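Local atomic coordinates of glycosylation Associate Protein 3 (Streptococcus agalactiae serotype V, PDB entry 6OYC), a protein that probably acts in the accessory Sec system, within the Gap123 complex, to support glycosylation and secretion of surface proteins. Residues T153-E158 and P206-G211; L164-V169 and E191-P196; E170-V175 and N199-I204; Q185-V190 and H313-T318; K223-A228 and T248-D253. One frame throughout, in Å; residues are numbered along the deposited sequence.

In the fold
Four contacts gather round the parallel five-stranded sheet, and contact 3 adjoins one end of it. Contacts 2 and 5, centres about 11 Å apart, pair its strands; strands 163-168 and 223-227 are neighbours, joined by the Leu166 N to Asn225 O bond. Contact 1, its centre about 9 Å from that of contact 2, lays a loop and helix 206-218 over one face. Contact 4, centre about 11 Å from that of contact 5, lies at the opposite face, where Leu314 and Leu317 touch Ile227. Contact 3, centre about 11 Å from that of contact 2, follows the ends of the paired strands and faces the antiparallel part of the chain. Contacts 1 and 4 do not touch.

Contact 1: residues T153-E158 and P206-G211; sequences TEFTIE and PELEKG
Thr153 and Phe155 face the first turns of helix 206-218 side by side, with Leu208 touching both. CB of Thr153 faces the helix, and the threonine divides its branches between two residues. Thr153 CG2 approaches Leu208 CB at 4.0 Å, while Thr153 OG1 stands 3.8 Å from Glu207 CB; both side-chain pairs meet at a slant. The Glu207 chain bends at chi2 and its end leads away, leaving CB to make the contact. Leu208 places CG anti to its backbone N (chi1 -176°). Its CD1 methyl lies 3.6 Å from Thr153 O and 4.1 Å from Phe155 CE1, bridging the threonine carbonyl and the aromatic ring.

Phe155 sets CG between its own backbone N and carbonyl carbon (chi1 59°), and the far end of the ring comes closer to the helix than its CB does. Phe155 CZ lies 3.5 Å from Gly211 O, and both this oxygen and the leucine methyl approach the ring obliquely. Gly211 offers only backbone here, one turn after Glu207, whose O accepts from Gly211 N at 3.0 Å.

No hydrogen bond crosses between the segments, and the contact lies near the surface. Phe155 also touches Leu164 and Leu166 of strand 163-168. A loop side chain thus reaches both strand and helix, a layered arrangement belonging to an alpha/beta sheet whose crossover helix, 206-218, connects strands 191-193 and 223-227.

Contact 2: residues L164-V169 and E191-P196; sequences LNLLLV and ELVSNP
Leu167 and Leu192 run alongside each other in the same direction, with their CD2 methyls 3.5 Å apart; this is the tight part of the contact. Leu192 CD2 also reaches Leu167 CB at 3.6 Å, and Val169 CG2, two residues on, closes on Leu192 CB. Four backbone bonds join the segments: Glu191 N donates to Asn165 O and Val169 N to Val193 O, both at 2.8 Å, and between them Leu167 N donates to Glu191 O and Val193 N to Leu167 O.

These bonds alternate in direction, as in parallel pairing, and the strand axes run 32° apart. The pair belongs to the beta-alpha-beta unit 163-168, 171-174, 191-193, with strand 191-193 at the margin of the five-stranded sheet within this chain. Past the last strand bond, Ser194 OG donates to Val169 O at 2.6 Å; OG stands anti to the serine N (chi1 -163°).

On the other face Leu166, Leu168 and Val193 are buried, with slightly longer contacts: Leu166 CG is 4.3 Å from Val193 CG2, and Leu168 CD1 comes to 3.8 Å from that same methyl. The solvent side lies along the edge strand, where Glu191 and Leu192 are both partly exposed. Glu191 leaves its CB against Leu166 CD1 and its CG across Leu164 CD1, while the carboxylate leads away to Thr156 N, which OE1 accepts from.

Contact 3: residues E170-V175 and N199-I204; sequences EKKDSV and NSDSLI
The carboxylate of Asp201 has a lysine chain on either side of its plane, with each approach slanted. Lys171 CD comes within 3.4 Å of OD2 from one side, and Lys172 CE within 3.5 Å of it from the other. Each side also brings a water to OD2. Water 2, on the Lys171 side, donates to OD2 and accepts from Lys171 NZ at 2.6 Å; water 3, on the Lys172 side, donates to OD2 and accepts from Lys172 N at 3.0 Å. OD1 forms a salt bridge with Lys28, whereas the extended Lys172 sends NZ to Tyr8 OH.

The Lys171 chain crosses Asp201 at about a right angle. Its bend at chi2 (-114°) places CD 3.3 Å from Ser200 O. Water 1 accepts from Lys171 N and donates to Glu170 OE2 and, at 2.6 Å, to Asp201 O; Glu170 OE1 accepts from Gly233 N.

Asp201 OD2 and the Asp201 carbonyl are thus linked through water to the opening N-H groups of helix 171-174, with Glu170 at the N-cap position. Ser200 and Ser202 each form an ST turn in the facing loop. The arrangement is a hydrated helix N-terminus at the junction of the parallel alpha/beta part with the antiparallel part that supplies Tyr8 and Lys28.

Contact 4: residues Q185-V190 and H313-T318; sequences QLQQKV and HLPYLT
Leu186 and Gln187 meet Leu314, Pro315 and Thr318, bringing the loop before strand 191-193 against the 3-10 turn 313-316 and the residues after it that end the modelled chain. Both parts belong to the parallel alpha/beta portion of the fold: Leu314 and Leu317 touch Ile227 of strand 223-227, while Val190 and Gln188 touch Asn165 of strand 163-168. The C-terminal segment therefore lies over the sheet, and the loop leans on it from one side.

The contacts of the amide side chains are the less certain kind. Gln187 is extended beyond CG and crosses both Pro315 and Thr318 at about a right angle, but the O and N of its amide are probably interchanged, so neither end is assigned. Gln188 makes a looser approach, with OE1 4.4 Å from Leu317 CD2. No clear hydrogen bond joins the segments, and residues 185-189 also touch a crystal neighbour, so the surface side of this loop may owe part of its form to the lattice.

The apolar part is a leucine pair crossing at about a right angle. Leu314 is buried, whereas Leu186 is partly exposed. Leu186 holds CG anti to its backbone N (chi1 -179°), and its CD1 methyl does most of the touching, 3.4 Å from Leu314 CB and 3.7 Å from Leu314 CD1. The other methyl, Leu186 CD2, lies 3.9 Å from Leu314 O.

Contact 5: residues K223-A228 and T248-D253; sequences KINVIA and TAYIND
Strands 223-227 and 248-251 pair in parallel from Asn225 opposite Thr248 to Ile227 opposite Tyr250, with axes 22° apart and 4.7 Å at closest approach. Four backbone bonds alternate between them; Val226 is held through both its polar atoms, N donating to Thr248 O and O accepting from Tyr250 N, each at 2.8 Å.

Asn225, Thr248, Tyr250 and Ile227 share one face. Asn225 OD1 sits at the edge of the Tyr250 ring, in its plane and 3.2 Å from CE1, with the amide turned 70° to the ring. The same oxygen is 3.4 Å from Thr248 CB, and Asn225 ND2 donates to Asn165 OD1 on the next strand. Ile227 CG1 meets Tyr250 CB obliquely at 4.1 Å. At the start of the pair, the Lys223 chain, bent at chi2 (50°) where CD is set, continues extended, and NZ donates to Thr248 OG1 at 2.9 Å and to Arg246 O.

These strands form a beta-alpha-beta unit with helix 231-243, which touches Ala228, Ala249 and Ile251. Strand 223-227 is bonded on its other side to strand 163-168, and strand 248-251 is followed in the sheet by 289-291, whose Lys290 touches Thr248 and Tyr250.

Contact 1: residues T153-E158 and P206-G211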
# COMPACT_ATOMS: atom_id res chain seq x y z
N THR C 153 -12.13 2.95 10.68
CA THR C 153 -12.35 4.39 10.68
C THR C 153 -12.93 4.90 12.00
O THR C 153 -12.89 6.11 12.25
CB THR C 153 -13.29 4.80 9.55
OG1 THR C 153 -14.48 4.01 9.60
CG2 THR C 153 -12.64 4.60 8.20
N GLU C 154 -13.47 4.01 12.83
CA GLU C 154 -14.13 4.43 14.06
C GLU C 154 -13.12 4.93 15.07
O GLU C 154 -12.05 4.35 15.25
CB GLU C 154 -14.92 3.26 14.67
CG GLU C 154 -16.09 2.76 13.82
CD GLU C 154 -16.30 1.25 13.91
OE1 GLU C 154 -15.50 0.50 13.30
OE2 GLU C 154 -17.26 0.82 14.59
N PHE C 155 -13.48 6.02 15.75
CA PHE C 155 -12.74 6.54 16.88
C PHE C 155 -13.74 7.03 17.92
O PHE C 155 -14.89 7.35 17.59
CB PHE C 155 -11.81 7.69 16.48
CG PHE C 155 -12.53 8.86 15.85
CD1 PHE C 155 -12.75 8.91 14.49
CD2 PHE C 155 -12.99 9.91 16.63
CE1 PHE C 155 -13.42 9.98 13.91
CE2 PHE C 155 -13.66 10.99 16.06
CZ PHE C 155 -13.88 11.02 14.69
N THR C 156 -13.31 7.13 19.17
CA THR C 156 -14.20 7.53 20.25
C THR C 156 -13.73 8.81 20.93
O THR C 156 -12.52 9.05 21.10
CB THR C 156 -14.34 6.41 21.28
OG1 THR C 156 -15.58 6.59 21.98
CG2 THR C 156 -13.18 6.40 22.27
N ILE C 157 -14.70 9.66 21.27
CA ILE C 157 -14.48 10.88 22.04
C ILE C 157 -15.22 10.75 23.35
O ILE C 157 -16.41 10.40 23.37
CB ILE C 157 -14.98 12.12 21.28
CG1 ILE C 157 -14.16 12.33 20.02
CG2 ILE C 157 -14.88 13.36 22.19
CD1 ILE C 157 -12.81 12.85 20.35
N GLU C 158 -14.55 11.05 24.45
CA GLU C 158 -15.23 11.09 25.73
C GLU C 158 -15.55 12.53 26.09
O GLU C 158 -14.92 13.47 25.59
CB GLU C 158 -14.39 10.41 26.81
CG GLU C 158 -14.52 8.88 26.77
CD GLU C 158 -13.20 8.16 27.04
OE1 GLU C 158 -12.25 8.81 27.53
OE2 GLU C 158 -13.13 6.93 26.76
N PRO C 206 -14.93 8.11 2.92
CA PRO C 206 -16.22 8.75 3.26
C PRO C 206 -16.68 8.45 4.67
O PRO C 206 -17.32 9.32 5.29
CB PRO C 206 -17.18 8.16 2.22
CG PRO C 206 -16.29 7.77 1.06
CD PRO C 206 -15.00 7.31 1.69
N GLU C 207 -16.35 7.27 5.21
CA GLU C 207 -16.76 6.95 6.57
C GLU C 207 -15.94 7.69 7.62
O GLU C 207 -16.42 7.91 8.73
CB GLU C 207 -16.69 5.44 6.80
CG GLU C 207 -17.90 4.69 6.25
CD GLU C 207 -19.20 5.53 6.31
OE1 GLU C 207 -19.81 5.62 7.40
OE2 GLU C 207 -19.62 6.10 5.26
N LEU C 208 -14.72 8.10 7.28
CA LEU C 208 -13.91 8.88 8.21
C LEU C 208 -14.24 10.36 8.11
O LEU C 208 -14.28 11.07 9.13
CB LEU C 208 -12.43 8.63 7.94
CG LEU C 208 -11.43 9.29 8.88
CD1 LEU C 208 -11.67 8.89 10.33
CD2 LEU C 208 -10.00 8.97 8.43
N GLU C 209 -14.46 10.85 6.89
CA GLU C 209 -15.00 12.19 6.69
C GLU C 209 -16.32 12.36 7.45
O GLU C 209 -16.53 13.36 8.15
CB GLU C 209 -15.20 12.46 5.20
CG GLU C 209 -15.72 13.85 4.90
CD GLU C 209 -15.55 14.24 3.44
OE1 GLU C 209 -15.79 15.42 3.12
OE2 GLU C 209 -15.17 13.38 2.62
N LYS C 210 -17.21 11.37 7.32
CA LYS C 210 -18.47 11.41 8.06
C LYS C 210 -18.22 11.36 9.57
O LYS C 210 -18.90 12.05 10.34
CB LYS C 210 -19.36 10.25 7.61
CG LYS C 210 -20.84 10.43 7.90
CD LYS C 210 -21.21 9.77 9.23
CE LYS C 210 -22.70 9.87 9.52
NZ LYS C 210 -23.49 8.87 8.75
N GLY C 211 -17.26 10.54 10.01
CA GLY C 211 -16.98 10.46 11.44
C GLY C 211 -16.43 11.76 12.01
O GLY C 211 -16.78 12.15 13.13

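Contact 2: residues L164-V169 and E191-P196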
# COMPACT_ATOMS: atom_id res chain seq x y z
N LEU C 164 -8.63 15.93 20.43
CA LEU C 164 -8.60 14.63 19.78
C LEU C 164 -7.41 14.58 18.84
O LEU C 164 -7.30 15.40 17.92
CB LEU C 164 -9.90 14.34 19.02
CG LEU C 164 -9.82 13.02 18.28
CD1 LEU C 164 -9.66 11.86 19.25
CD2 LEU C 164 -11.04 12.84 17.39
N ASN C 165 -6.51 13.64 19.08
CA ASN C 165 -5.35 13.42 18.22
C ASN C 165 -5.60 12.15 17.42
O ASN C 165 -5.61 11.05 17.97
CB ASN C 165 -4.07 13.34 19.05
CG ASN C 165 -3.74 14.66 19.73
OD1 ASN C 165 -3.76 15.72 19.09
ND2 ASN C 165 -3.46 14.60 21.03
N LEU C 166 -5.84 12.32 16.13
CA LEU C 166 -6.17 11.23 15.22
C LEU C 166 -4.90 10.85 14.46
O LEU C 166 -4.37 11.65 13.69
CB LEU C 166 -7.26 11.67 14.25
CG LEU C 166 -8.46 10.74 14.09
CD1 LEU C 166 -9.03 10.39 15.46
CD2 LEU C 166 -9.50 11.41 13.22
N LEU C 167 -4.40 9.65 14.69
CA LEU C 167 -3.22 9.15 13.99
C LEU C 167 -3.66 8.29 12.82
O LEU C 167 -4.19 7.19 13.01
CB LEU C 167 -2.29 8.36 14.92
CG LEU C 167 -1.06 7.89 14.14
CD1 LEU C 167 -0.29 9.10 13.64
CD2 LEU C 167 -0.17 7.01 14.99
N LEU C 168 -3.42 8.78 11.61
CA LEU C 168 -3.75 8.05 10.39
C LEU C 168 -2.68 6.99 10.17
O LEU C 168 -1.51 7.33 9.92
CB LEU C 168 -3.85 9.02 9.21
CG LEU C 168 -5.21 9.60 8.79
CD1 LEU C 168 -6.05 10.00 9.98
CD2 LEU C 168 -5.04 10.78 7.83
N VAL C 169 -3.05 5.72 10.28
CA VAL C 169 -2.11 4.61 10.21
C VAL C 169 -2.16 4.03 8.80
O VAL C 169 -3.24 3.68 8.31
CB VAL C 169 -2.43 3.55 11.27
CG1 VAL C 169 -1.51 2.35 11.13
CG2 VAL C 169 -2.34 4.14 12.68
N GLU C 191 -5.81 8.46 18.95
CA GLU C 191 -6.71 7.44 18.42
C GLU C 191 -6.20 7.00 17.05
O GLU C 191 -6.04 7.84 16.15
CB GLU C 191 -8.14 7.97 18.31
CG GLU C 191 -8.86 8.20 19.63
CD GLU C 191 -9.35 6.90 20.24
OE1 GLU C 191 -10.19 6.22 19.59
OE2 GLU C 191 -8.87 6.55 21.35
N LEU C 192 -5.97 5.70 16.88
CA LEU C 192 -5.49 5.15 15.62
C LEU C 192 -6.66 4.79 14.71
O LEU C 192 -7.60 4.12 15.14
CB LEU C 192 -4.63 3.92 15.85
CG LEU C 192 -3.58 4.04 16.95
CD1 LEU C 192 -2.79 2.74 17.04
CD2 LEU C 192 -2.67 5.19 16.65
N VAL C 193 -6.56 5.20 13.45
CA VAL C 193 -7.52 4.78 12.44
C VAL C 193 -6.76 4.35 11.20
O VAL C 193 -5.59 4.69 11.01
CB VAL C 193 -8.56 5.88 12.11
CG1 VAL C 193 -9.52 6.07 13.29
CG2 VAL C 193 -7.86 7.19 11.77
N SER C 194 -7.44 3.57 10.37
CA SER C 194 -6.86 3.10 9.12
C SER C 194 -7.99 2.68 8.19
O SER C 194 -9.17 2.69 8.57
CB SER C 194 -5.88 1.95 9.35
OG SER C 194 -5.04 1.77 8.23
N ASN C 195 -7.62 2.34 6.97
CA ASN C 195 -8.58 1.78 6.02
C ASN C 195 -8.89 0.34 6.42
O ASN C 195 -7.97 -0.46 6.63
CB ASN C 195 -8.01 1.83 4.60
CG ASN C 195 -9.06 1.58 3.54
OD1 ASN C 195 -9.94 0.74 3.71
ND2 ASN C 195 -8.96 2.31 2.44
N PRO C 196 -10.16 -0.03 6.55
CA PRO C 196 -10.50 -1.39 6.98
C PRO C 196 -10.65 -2.40 5.85
O PRO C 196 -10.70 -3.61 6.14
CB PRO C 196 -11.83 -1.19 7.71
CG PRO C 196 -12.47 -0.07 6.96
CD PRO C 196 -11.35 0.83 6.48

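Contact 3: residues E170-V175 and N199-I204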
# COMPACT_ATOMS: atom_id res chain seq x y z
N GLU C 170 -1.00 3.96 8.13
CA GLU C 170 -0.94 3.37 6.80
C GLU C 170 -1.51 1.96 6.84
O GLU C 170 -1.28 1.22 7.80
CB GLU C 170 0.51 3.34 6.28
CG GLU C 170 1.23 4.69 6.17
CD GLU C 170 0.57 5.66 5.19
OE1 GLU C 170 0.63 6.88 5.43
OE2 GLU C 170 -0.01 5.21 4.17
N LYS C 171 -2.29 1.63 5.81
CA LYS C 171 -3.02 0.37 5.80
C LYS C 171 -2.09 -0.82 6.01
O LYS C 171 -2.37 -1.71 6.81
CB LYS C 171 -3.79 0.22 4.48
CG LYS C 171 -4.66 -1.04 4.39
CD LYS C 171 -4.11 -1.97 3.32
CE LYS C 171 -4.90 -3.28 3.25
NZ LYS C 171 -4.16 -4.32 2.46
N LYS C 172 -0.96 -0.83 5.31
CA LYS C 172 -0.02 -1.93 5.47
C LYS C 172 0.60 -1.97 6.86
O LYS C 172 1.06 -3.03 7.28
CB LYS C 172 1.05 -1.85 4.39
CG LYS C 172 0.46 -1.84 2.98
CD LYS C 172 1.55 -1.56 1.99
CE LYS C 172 1.04 -1.32 0.59
NZ LYS C 172 2.23 -0.97 -0.28
N ASP C 173 0.60 -0.85 7.58
CA ASP C 173 1.07 -0.85 8.96
C ASP C 173 -0.00 -1.27 9.94
O ASP C 173 0.33 -1.74 11.03
CB ASP C 173 1.56 0.53 9.38
CG ASP C 173 2.87 0.92 8.75
OD1 ASP C 173 3.61 0.03 8.28
OD2 ASP C 173 3.14 2.14 8.73
N SER C 174 -1.28 -1.06 9.61
CA SER C 174 -2.35 -1.30 10.57
C SER C 174 -2.41 -2.77 10.94
O SER C 174 -2.66 -3.13 12.10
CB SER C 174 -3.69 -0.82 10.02
OG SER C 174 -4.13 -1.61 8.93
N VAL C 175 -2.14 -3.64 9.98
CA VAL C 175 -2.12 -5.08 10.14
C VAL C 175 -1.13 -5.49 11.24
O VAL C 175 -1.16 -6.63 11.71
CB VAL C 175 -1.80 -5.73 8.79
CG1 VAL C 175 -1.86 -7.24 8.82
CG2 VAL C 175 -2.75 -5.17 7.70
N ASN C 199 -8.42 -4.47 0.08
CA ASN C 199 -7.73 -4.09 -1.13
C ASN C 199 -6.95 -2.78 -1.02
O ASN C 199 -5.86 -2.67 -1.59
CB ASN C 199 -8.76 -3.92 -2.25
CG ASN C 199 -9.83 -5.03 -2.27
OD1 ASN C 199 -10.99 -4.78 -2.65
ND2 ASN C 199 -9.45 -6.25 -1.89
N SER C 200 -7.49 -1.81 -0.28
CA SER C 200 -7.20 -0.39 -0.51
C SER C 200 -6.20 0.19 0.50
O SER C 200 -6.25 -0.11 1.70
CB SER C 200 -8.50 0.41 -0.47
OG SER C 200 -8.24 1.80 -0.63
N ASP C 201 -5.32 1.06 -0.00
CA ASP C 201 -4.38 1.81 0.82
C ASP C 201 -4.83 3.24 1.10
O ASP C 201 -4.10 3.99 1.76
CB ASP C 201 -3.00 1.87 0.14
CG ASP C 201 -2.33 0.52 0.08
OD1 ASP C 201 -1.95 0.11 -1.05
OD2 ASP C 201 -2.18 -0.12 1.15
N SER C 202 -5.99 3.65 0.58
CA SER C 202 -6.39 5.04 0.71
C SER C 202 -6.84 5.33 2.13
O SER C 202 -7.45 4.49 2.79
CB SER C 202 -7.53 5.37 -0.26
OG SER C 202 -8.06 6.65 0.05
N LEU C 203 -6.51 6.54 2.59
CA LEU C 203 -7.01 7.03 3.87
C LEU C 203 -7.98 8.19 3.70
O LEU C 203 -8.37 8.82 4.68
CB LEU C 203 -5.83 7.42 4.75
CG LEU C 203 -5.02 6.18 5.11
CD1 LEU C 203 -3.74 6.53 5.87
CD2 LEU C 203 -5.89 5.21 5.91
N ILE C 204 -8.38 8.49 2.47
CA ILE C 204 -9.47 9.42 2.20
C ILE C 204 -10.73 8.57 2.11
O ILE C 204 -11.00 7.95 1.09
CB ILE C 204 -9.21 10.22 0.92
CG1 ILE C 204 -7.93 11.04 1.09
CG2 ILE C 204 -10.41 11.10 0.57
CD1 ILE C 204 -7.53 11.83 -0.10
O HOH W 1 -2.32 3.63 3.58
O HOH W 2 -2.63 -2.96 0.78
O HOH W 3 -0.58 1.22 3.17

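Contact 4: residues Q185-V190 and H313-T318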
# COMPACT_ATOMS: atom_id res chain seq x y z
N GLN C 185 2.13 4.73 22.31
CA GLN C 185 3.21 4.95 23.25
C GLN C 185 4.30 5.78 22.56
O GLN C 185 5.39 5.29 22.25
CB GLN C 185 3.73 3.62 23.82
CG GLN C 185 2.65 2.57 24.24
CD GLN C 185 1.49 3.06 25.16
OE1 GLN C 185 1.26 4.26 25.36
NE2 GLN C 185 0.77 2.09 25.73
N LEU C 186 3.96 7.06 22.32
CA LEU C 186 4.79 8.04 21.63
C LEU C 186 5.08 9.15 22.60
O LEU C 186 5.91 8.98 23.51
CB LEU C 186 4.06 8.53 20.36
CG LEU C 186 4.55 9.55 19.32
CD1 LEU C 186 3.77 9.26 18.06
CD2 LEU C 186 4.39 11.04 19.66
N GLN C 187 4.42 10.31 22.50
CA GLN C 187 4.56 11.42 23.41
C GLN C 187 3.21 12.10 23.63
O GLN C 187 3.17 13.22 24.16
CB GLN C 187 5.58 12.46 22.88
CG GLN C 187 7.05 12.00 22.94
CD GLN C 187 8.03 13.08 22.51
OE1 GLN C 187 8.82 12.88 21.58
NE2 GLN C 187 8.00 14.23 23.18
N GLN C 188 2.11 11.45 23.24
CA GLN C 188 0.77 12.01 23.39
C GLN C 188 -0.26 10.91 23.53
O GLN C 188 0.03 9.72 23.38
CB GLN C 188 0.38 12.89 22.19
CG GLN C 188 1.15 14.16 22.02
CD GLN C 188 1.38 14.46 20.57
OE1 GLN C 188 2.33 13.97 19.96
NE2 GLN C 188 0.49 15.27 19.98
N LYS C 189 -1.48 11.33 23.84
CA LYS C 189 -2.70 10.56 23.65
C LYS C 189 -3.09 10.58 22.17
O LYS C 189 -2.89 11.59 21.48
CB LYS C 189 -3.83 11.17 24.50
CG LYS C 189 -4.32 12.51 23.92
CD LYS C 189 -5.17 13.31 24.89
CE LYS C 189 -5.84 14.45 24.16
NZ LYS C 189 -7.32 14.36 24.27
N VAL C 190 -3.66 9.48 21.68
CA VAL C 190 -4.00 9.39 20.26
C VAL C 190 -5.04 8.31 20.03
O VAL C 190 -5.15 7.34 20.80
CB VAL C 190 -2.73 9.13 19.40
CG1 VAL C 190 -2.41 7.65 19.34
CG2 VAL C 190 -2.90 9.72 18.03
N HIS C 313 9.69 9.52 12.56
CA HIS C 313 9.69 10.97 12.74
C HIS C 313 8.65 11.44 13.75
O HIS C 313 8.64 12.62 14.10
CB HIS C 313 9.41 11.70 11.43
CG HIS C 313 10.37 11.38 10.33
ND1 HIS C 313 10.26 11.93 9.07
CD2 HIS C 313 11.45 10.57 10.30
CE1 HIS C 313 11.23 11.47 8.31
NE2 HIS C 313 11.97 10.64 9.03
N LEU C 314 7.75 10.56 14.18
CA LEU C 314 6.65 11.01 15.03
C LEU C 314 7.10 11.72 16.31
O LEU C 314 6.38 12.64 16.74
CB LEU C 314 5.75 9.81 15.36
CG LEU C 314 4.82 9.40 14.22
CD1 LEU C 314 4.07 8.14 14.56
CD2 LEU C 314 3.88 10.54 13.92
N PRO C 315 8.23 11.39 16.94
CA PRO C 315 8.68 12.22 18.09
C PRO C 315 9.07 13.66 17.75
O PRO C 315 8.93 14.53 18.61
CB PRO C 315 9.87 11.42 18.65
CG PRO C 315 9.51 9.99 18.32
CD PRO C 315 8.87 10.06 16.95
N TYR C 316 9.55 13.96 16.53
CA TYR C 316 9.81 15.36 16.16
C TYR C 316 8.55 16.23 16.19
O TYR C 316 8.64 17.42 15.84
CB TYR C 316 10.43 15.46 14.75
CG TYR C 316 11.82 14.89 14.57
CD1 TYR C 316 12.96 15.59 15.01
CD2 TYR C 316 12.01 13.67 13.93
CE1 TYR C 316 14.23 15.05 14.83
CE2 TYR C 316 13.27 13.13 13.74
CZ TYR C 316 14.37 13.82 14.19
OH TYR C 316 15.61 13.25 13.98
N LEU C 317 7.40 15.67 16.58
CA LEU C 317 6.12 16.36 16.56
C LEU C 317 6.00 17.38 17.69
O LEU C 317 5.68 18.55 17.45
CB LEU C 317 5.01 15.32 16.66
CG LEU C 317 3.65 15.55 16.03
CD1 LEU C 317 3.77 16.43 14.81
CD2 LEU C 317 3.10 14.19 15.68
N THR C 318 6.21 16.93 18.93
CA THR C 318 6.17 17.78 20.12
C THR C 318 6.89 19.13 19.94
O THR C 318 6.27 20.14 19.61
CB THR C 318 6.79 17.05 21.32
OG1 THR C 318 6.60 17.82 22.52
CG2 THR C 318 8.28 16.83 21.10

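Contact 5: residues K223-A228 and T248-D253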
# COMPACT_ATOMS: atom_id res chain seq x y z
N LYS C 223 -10.76 20.29 19.90
CA LYS C 223 -9.73 20.44 18.88
C LYS C 223 -9.38 19.07 18.33
O LYS C 223 -9.10 18.14 19.09
CB LYS C 223 -8.48 21.12 19.45
CG LYS C 223 -7.35 21.31 18.42
CD LYS C 223 -7.89 21.97 17.14
CE LYS C 223 -6.81 22.15 16.07
NZ LYS C 223 -7.39 22.84 14.88
N ILE C 224 -9.42 18.94 17.00
CA ILE C 224 -9.01 17.72 16.32
C ILE C 224 -7.72 18.00 15.56
O ILE C 224 -7.65 18.92 14.74
CB ILE C 224 -10.10 17.19 15.38
CG1 ILE C 224 -11.38 16.91 16.17
CG2 ILE C 224 -9.62 15.92 14.65
CD1 ILE C 224 -12.49 16.30 15.32
N ASN C 225 -6.69 17.22 15.86
CA ASN C 225 -5.46 17.19 15.08
C ASN C 225 -5.40 15.86 14.33
O ASN C 225 -5.64 14.80 14.92
CB ASN C 225 -4.24 17.37 15.96
CG ASN C 225 -4.27 18.65 16.75
OD1 ASN C 225 -4.21 19.74 16.19
ND2 ASN C 225 -4.35 18.52 18.08
N VAL C 226 -5.12 15.92 13.04
CA VAL C 226 -4.95 14.73 12.22
C VAL C 226 -3.47 14.63 11.88
O VAL C 226 -2.92 15.49 11.19
CB VAL C 226 -5.83 14.78 10.96
CG1 VAL C 226 -5.61 13.55 10.12
CG2 VAL C 226 -7.31 14.89 11.37
N ILE C 227 -2.82 13.59 12.43
CA ILE C 227 -1.39 13.34 12.30
C ILE C 227 -1.15 12.18 11.33
O ILE C 227 -1.83 11.14 11.42
CB ILE C 227 -0.75 13.01 13.66
CG1 ILE C 227 -1.03 14.12 14.68
CG2 ILE C 227 0.74 12.74 13.52
CD1 ILE C 227 -1.62 13.60 15.96
N ALA C 228 -0.17 12.34 10.44
CA ALA C 228 0.24 11.27 9.55
C ALA C 228 1.76 11.26 9.40
O ALA C 228 2.45 12.24 9.70
CB ALA C 228 -0.41 11.41 8.18
N THR C 248 -6.39 20.75 12.58
CA THR C 248 -5.01 20.98 12.17
C THR C 248 -4.43 19.66 11.68
O THR C 248 -4.58 18.62 12.34
CB THR C 248 -4.15 21.55 13.30
OG1 THR C 248 -4.70 22.79 13.74
CG2 THR C 248 -2.74 21.82 12.79
N ALA C 249 -3.79 19.70 10.52
CA ALA C 249 -3.09 18.55 9.97
C ALA C 249 -1.62 18.64 10.35
O ALA C 249 -1.01 19.71 10.26
CB ALA C 249 -3.25 18.49 8.45
N TYR C 250 -1.06 17.51 10.77
CA TYR C 250 0.38 17.39 10.98
C TYR C 250 0.91 16.30 10.05
O TYR C 250 0.52 15.13 10.18
CB TYR C 250 0.69 17.10 12.45
CG TYR C 250 0.29 18.26 13.34
CD1 TYR C 250 -1.00 18.37 13.83
CD2 TYR C 250 1.20 19.27 13.65
CE1 TYR C 250 -1.38 19.43 14.63
CE2 TYR C 250 0.83 20.34 14.44
CZ TYR C 250 -0.46 20.41 14.92
OH TYR C 250 -0.82 21.47 15.71
N ILE C 251 1.75 16.70 9.10
CA ILE C 251 2.35 15.79 8.12
C ILE C 251 3.86 15.95 8.16
O ILE C 251 4.38 17.02 8.47
CB ILE C 251 1.82 16.06 6.70
CG1 ILE C 251 2.27 17.44 6.20
CG2 ILE C 251 0.32 15.90 6.65
CD1 ILE C 251 2.07 17.63 4.73
N ASN C 252 4.57 14.87 7.83
CA ASN C 252 6.03 14.89 7.79
C ASN C 252 6.60 14.98 6.37
O ASN C 252 7.79 14.72 6.18
CB ASN C 252 6.60 13.67 8.51
CG ASN C 252 6.25 12.36 7.83
OD1 ASN C 252 5.59 12.35 6.79
ND2 ASN C 252 6.70 11.25 8.41
N ASP C 253 5.77 15.31 5.37
CA ASP C 253 6.23 15.61 4.02
C ASP C 253 6.82 14.38 3.30
O ASP C 253 7.66 14.52 2.41
CB ASP C 253 7.25 16.76 4.02
CG ASP C 253 6.68 18.06 4.61
OD1 ASP C 253 5.52 18.40 4.31
OD2 ASP C 253 7.39 18.74 5.37